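Local coordinates for 2-ON-2 hemoglobin (Agrobacterium tumefaciens, PDB 2XYK), which binds heme in a truncated 2-on-2 globin fold and probably binds or carries oxygen, at residues E27-L32 with R37-H42. Sequence-based numbering, arbitrary orientation.
Sequences ELMDTL and RCRAIH. With HEM (protoporphyrin IX containing Fe), chain C.
Met29 lays the end of its side chain over one face of the His42 imidazole: SD stands 3.7 Å from the ring centroid, and CE also sits over the ring in a CH-pi contact. The sulfur is only 22° off the ring normal. CG lies anti to the backbone N and the chain runs extended until chi3, where a bend carries CE along the ring. A flexible thioether suits this place, since its soft sulfur can face a ring and, 3.8 Å from Met29 SD, the small Cys38 SG as well.

The other face of His42 belongs to the heme, with CE1 of His42 3.4 Å from the meso carbon CHB. Its rotation is fixed by ND1, which donates a nearly straight bond to Cys38 O at 3.1 Å. Histidine is apt here because it offers both flat faces and an N-H at its rim.

At the exposed border, Asp30 and Arg39 run side by side in a salt bridge. NE of Arg39 donates a nearly straight bond to Asp30 OD1 at 2.7 Å, from above the carboxylate plane; the two planes are 50° apart. The short carboxylate keeps OD2 for a water that also bonds Arg39 NH2. A long arginine can rest its aliphatic part on Met29 O, while NH1 and NH2 also hydrogen-bond to the carbonyl oxygens of Pro43 and Ala44, respectively.

Helices 14-31 and 36-41 correspond to B and C of the truncated globin fold; their segments 27-31 and 37-41 meet at 102°. His42, just after 36-41, lines the distal heme pocket, where a water is bound to the iron opposite the axial His80. The salt bridge probably helps tie the helices together at the surface, and the buried sulfur-imidazole-porphyrin sandwich probably helps hold His42 flat against the heme.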
loop_
_atom_site.group_PDB
_atom_site.type_symbol
_atom_site.label_atom_id
_atom_site.label_comp_id
_atom_site.label_asym_id
_atom_site.label_seq_id
_atom_site.Cartn_x
_atom_site.Cartn_y
_atom_site.Cartn_z
ATOM N N GLU A 27 -11.098 1.147 -1.662
ATOM C CA GLU A 27 -12.501 1.277 -1.217
ATOM C C GLU A 27 -12.650 2.290 -0.078
ATOM O O GLU A 27 -13.449 3.237 -0.172
ATOM C CB GLU A 27 -13.015 -0.087 -0.765
ATOM C CG GLU A 27 -14.504 -0.175 -0.516
ATOM C CD GLU A 27 -14.905 -1.543 0.083
ATOM O OE1 GLU A 27 -14.005 -2.308 0.509
ATOM O OE2 GLU A 27 -16.128 -1.847 0.127
ATOM N N LEU A 28 -11.879 2.103 0.998
ATOM C CA LEU A 28 -11.879 3.092 2.088
ATOM C C LEU A 28 -11.497 4.494 1.574
ATOM O O LEU A 28 -12.064 5.485 2.000
ATOM C CB LEU A 28 -10.967 2.654 3.247
ATOM C CG LEU A 28 -11.439 1.429 4.060
ATOM C CD1 LEU A 28 -10.350 0.976 5.012
ATOM C CD2 LEU A 28 -12.779 1.680 4.820
ATOM N N MET A 29 -10.553 4.562 0.635
ATOM C CA MET A 29 -10.081 5.847 0.116
ATOM C C MET A 29 -11.190 6.547 -0.672
ATOM O O MET A 29 -11.314 7.759 -0.636
ATOM C CB MET A 29 -8.832 5.666 -0.753
ATOM C CG MET A 29 -8.138 6.991 -1.058
ATOM S SD MET A 29 -7.017 6.919 -2.448
ATOM C CE MET A 29 -5.826 5.733 -1.829
ATOM N N ASP A 30 -12.011 5.742 -1.345
ATOM C CA ASP A 30 -13.109 6.215 -2.165
ATOM C C ASP A 30 -14.399 6.523 -1.382
ATOM O O ASP A 30 -15.265 7.246 -1.886
ATOM C CB ASP A 30 -13.383 5.199 -3.284
ATOM C CG ASP A 30 -14.030 5.842 -4.506
ATOM O OD1 ASP A 30 -13.782 7.047 -4.772
ATOM O OD2 ASP A 30 -14.801 5.147 -5.196
ATOM N N THR A 31 -14.533 5.966 -0.171
ATOM C CA THR A 31 -15.814 6.006 0.550
ATOM C C THR A 31 -15.776 6.760 1.870
ATOM O O THR A 31 -16.815 7.249 2.305
ATOM C CB THR A 31 -16.464 4.593 0.787
ATOM O OG1 THR A 31 -15.647 3.827 1.664
ATOM C CG2 THR A 31 -16.682 3.831 -0.523
ATOM N N LEU A 32 -14.594 6.863 2.492
ATOM C CA LEU A 32 -14.453 7.631 3.733
ATOM C C LEU A 32 -14.329 9.119 3.441
ATOM O O LEU A 32 -13.445 9.529 2.671
ATOM C CB LEU A 32 -13.230 7.193 4.547
ATOM C CG LEU A 32 -13.124 5.788 5.157
ATOM C CD1 LEU A 32 -11.825 5.691 5.926
ATOM C CD2 LEU A 32 -14.314 5.436 6.078
ATOM N N ARG A 37 -9.012 14.295 0.893
ATOM C CA ARG A 37 -7.766 14.880 0.350
ATOM C C ARG A 37 -6.919 13.867 -0.409
ATOM O O ARG A 37 -6.481 14.157 -1.527
ATOM C CB ARG A 37 -6.931 15.580 1.443
ATOM C CG ARG A 37 -7.317 17.054 1.672
ATOM C CD ARG A 37 -8.752 17.179 2.104
ATOM N NE ARG A 37 -9.093 16.205 3.156
ATOM C CZ ARG A 37 -10.267 16.144 3.778
ATOM N NH1 ARG A 37 -11.241 16.982 3.446
ATOM N NH2 ARG A 37 -10.480 15.241 4.727
ATOM N N CYS A 38 -6.675 12.698 0.199
ATOM C CA CYS A 38 -5.897 11.637 -0.457
ATOM C C CYS A 38 -6.638 11.158 -1.720
ATOM O O CYS A 38 -6.025 10.923 -2.762
ATOM C CB CYS A 38 -5.642 10.459 0.496
ATOM S SG CYS A 38 -4.740 9.073 -0.225
ATOM N N ARG A 39 -7.962 11.053 -1.625
ATOM C CA ARG A 39 -8.763 10.666 -2.789
ATOM C C ARG A 39 -8.663 11.694 -3.950
ATOM O O ARG A 39 -8.610 11.319 -5.114
ATOM C CB ARG A 39 -10.230 10.452 -2.363
ATOM C CG ARG A 39 -11.137 9.954 -3.491
ATOM C CD ARG A 39 -10.578 8.659 -4.101
ATOM N NE ARG A 39 -11.359 8.155 -5.231
ATOM C CZ ARG A 39 -11.049 8.314 -6.515
ATOM N NH1 ARG A 39 -9.959 8.979 -6.875
ATOM N NH2 ARG A 39 -11.819 7.774 -7.450
ATOM N N ALA A 40 -8.628 12.974 -3.610
ATOM C CA ALA A 40 -8.627 14.060 -4.592
ATOM C C ALA A 40 -7.460 14.029 -5.567
ATOM O O ALA A 40 -7.610 14.448 -6.706
ATOM C CB ALA A 40 -8.717 15.454 -3.880
ATOM N N ILE A 41 -6.317 13.494 -5.138
ATOM C CA ILE A 41 -5.101 13.510 -5.952
ATOM C C ILE A 41 -4.915 12.225 -6.748
ATOM O O ILE A 41 -4.042 12.143 -7.583
ATOM C CB ILE A 41 -3.813 13.824 -5.097
ATOM C CG1 ILE A 41 -3.565 12.752 -4.013
ATOM C CG2 ILE A 41 -3.914 15.236 -4.456
ATOM C CD1 ILE A 41 -2.118 12.617 -3.565
ATOM N N HIS A 42 -5.737 11.228 -6.474
ATOM C CA HIS A 42 -5.692 9.972 -7.202
ATOM C C HIS A 42 -6.544 10.133 -8.465
ATOM O O HIS A 42 -7.422 11.022 -8.517
ATOM C CB HIS A 42 -6.194 8.792 -6.321
ATOM C CG HIS A 42 -5.114 8.136 -5.518
ATOM N ND1 HIS A 42 -4.661 8.644 -4.315
ATOM C CD2 HIS A 42 -4.371 7.029 -5.762
ATOM C CE1 HIS A 42 -3.701 7.868 -3.845
ATOM N NE2 HIS A 42 -3.512 6.873 -4.696
HETATM C CHA HEM C . 1.110 5.682 -6.863
HETATM C CHB HEM C . -0.460 8.776 -3.370
HETATM C CHC HEM C . 2.492 6.496 -0.214
HETATM C CHD HEM C . 3.047 2.870 -3.365
HETATM C C1A HEM C . 0.496 6.746 -6.212
HETATM C C2A HEM C . -0.276 7.803 -6.841
HETATM C C3A HEM C . -0.699 8.653 -5.898
HETATM C C4A HEM C . -0.229 8.168 -4.611
HETATM C CMA HEM C . -1.554 9.952 -6.061
HETATM C CAA HEM C . -0.524 7.872 -8.370
HETATM C CBA HEM C . -1.642 6.853 -8.701
HETATM C CGA HEM C . -1.609 6.294 -10.124
HETATM O O1A HEM C . -0.625 6.464 -10.901
HETATM O O2A HEM C . -2.606 5.633 -10.504
HETATM C C1B HEM C . 0.222 8.468 -2.201
HETATM C C2B HEM C . 0.181 9.162 -0.918
HETATM C C3B HEM C . 1.005 8.511 -0.066
HETATM C C4B HEM C . 1.589 7.389 -0.775
HETATM C CMB HEM C . -0.657 10.404 -0.571
HETATM C CAB HEM C . 1.335 8.832 1.417
HETATM C CBB HEM C . 2.130 9.860 1.726
HETATM C C1C HEM C . 2.869 5.301 -0.760
HETATM C C2C HEM C . 3.611 4.267 -0.089
HETATM C C3C HEM C . 3.766 3.245 -0.944
HETATM C C4C HEM C . 3.123 3.621 -2.196
HETATM C CMC HEM C . 4.098 4.416 1.373
HETATM C CAC HEM C . 4.511 1.907 -0.666
HETATM C CBC HEM C . 4.169 1.140 0.394
HETATM C C1D HEM C . 2.673 3.290 -4.629
HETATM C C2D HEM C . 2.902 2.583 -5.881
HETATM C C3D HEM C . 2.302 3.463 -6.964
HETATM C C4D HEM C . 1.769 4.614 -6.278
HETATM C CMD HEM C . 3.602 1.214 -6.062
HETATM C CAD HEM C . 2.273 3.191 -8.489
HETATM C CBD HEM C . 3.571 3.830 -8.996
HETATM C CGD HEM C . 3.637 3.836 -10.507
HETATM O O1D HEM C . 3.030 4.731 -11.156
HETATM O O2D HEM C . 4.297 2.924 -11.043
HETATM N NA HEM C . 0.503 6.996 -4.853
HETATM N NB HEM C . 1.078 7.385 -2.060
HETATM N NC HEM C . 2.592 4.889 -2.040
HETATM N ND HEM C . 2.001 4.465 -4.913
HETATM FE FE HEM C . 1.580 5.924 -3.477
HETATM O O HOH W 1 -13.617 5.738 -7.940
HETATM O O HOH W 2 0.020 4.863 -3.048
#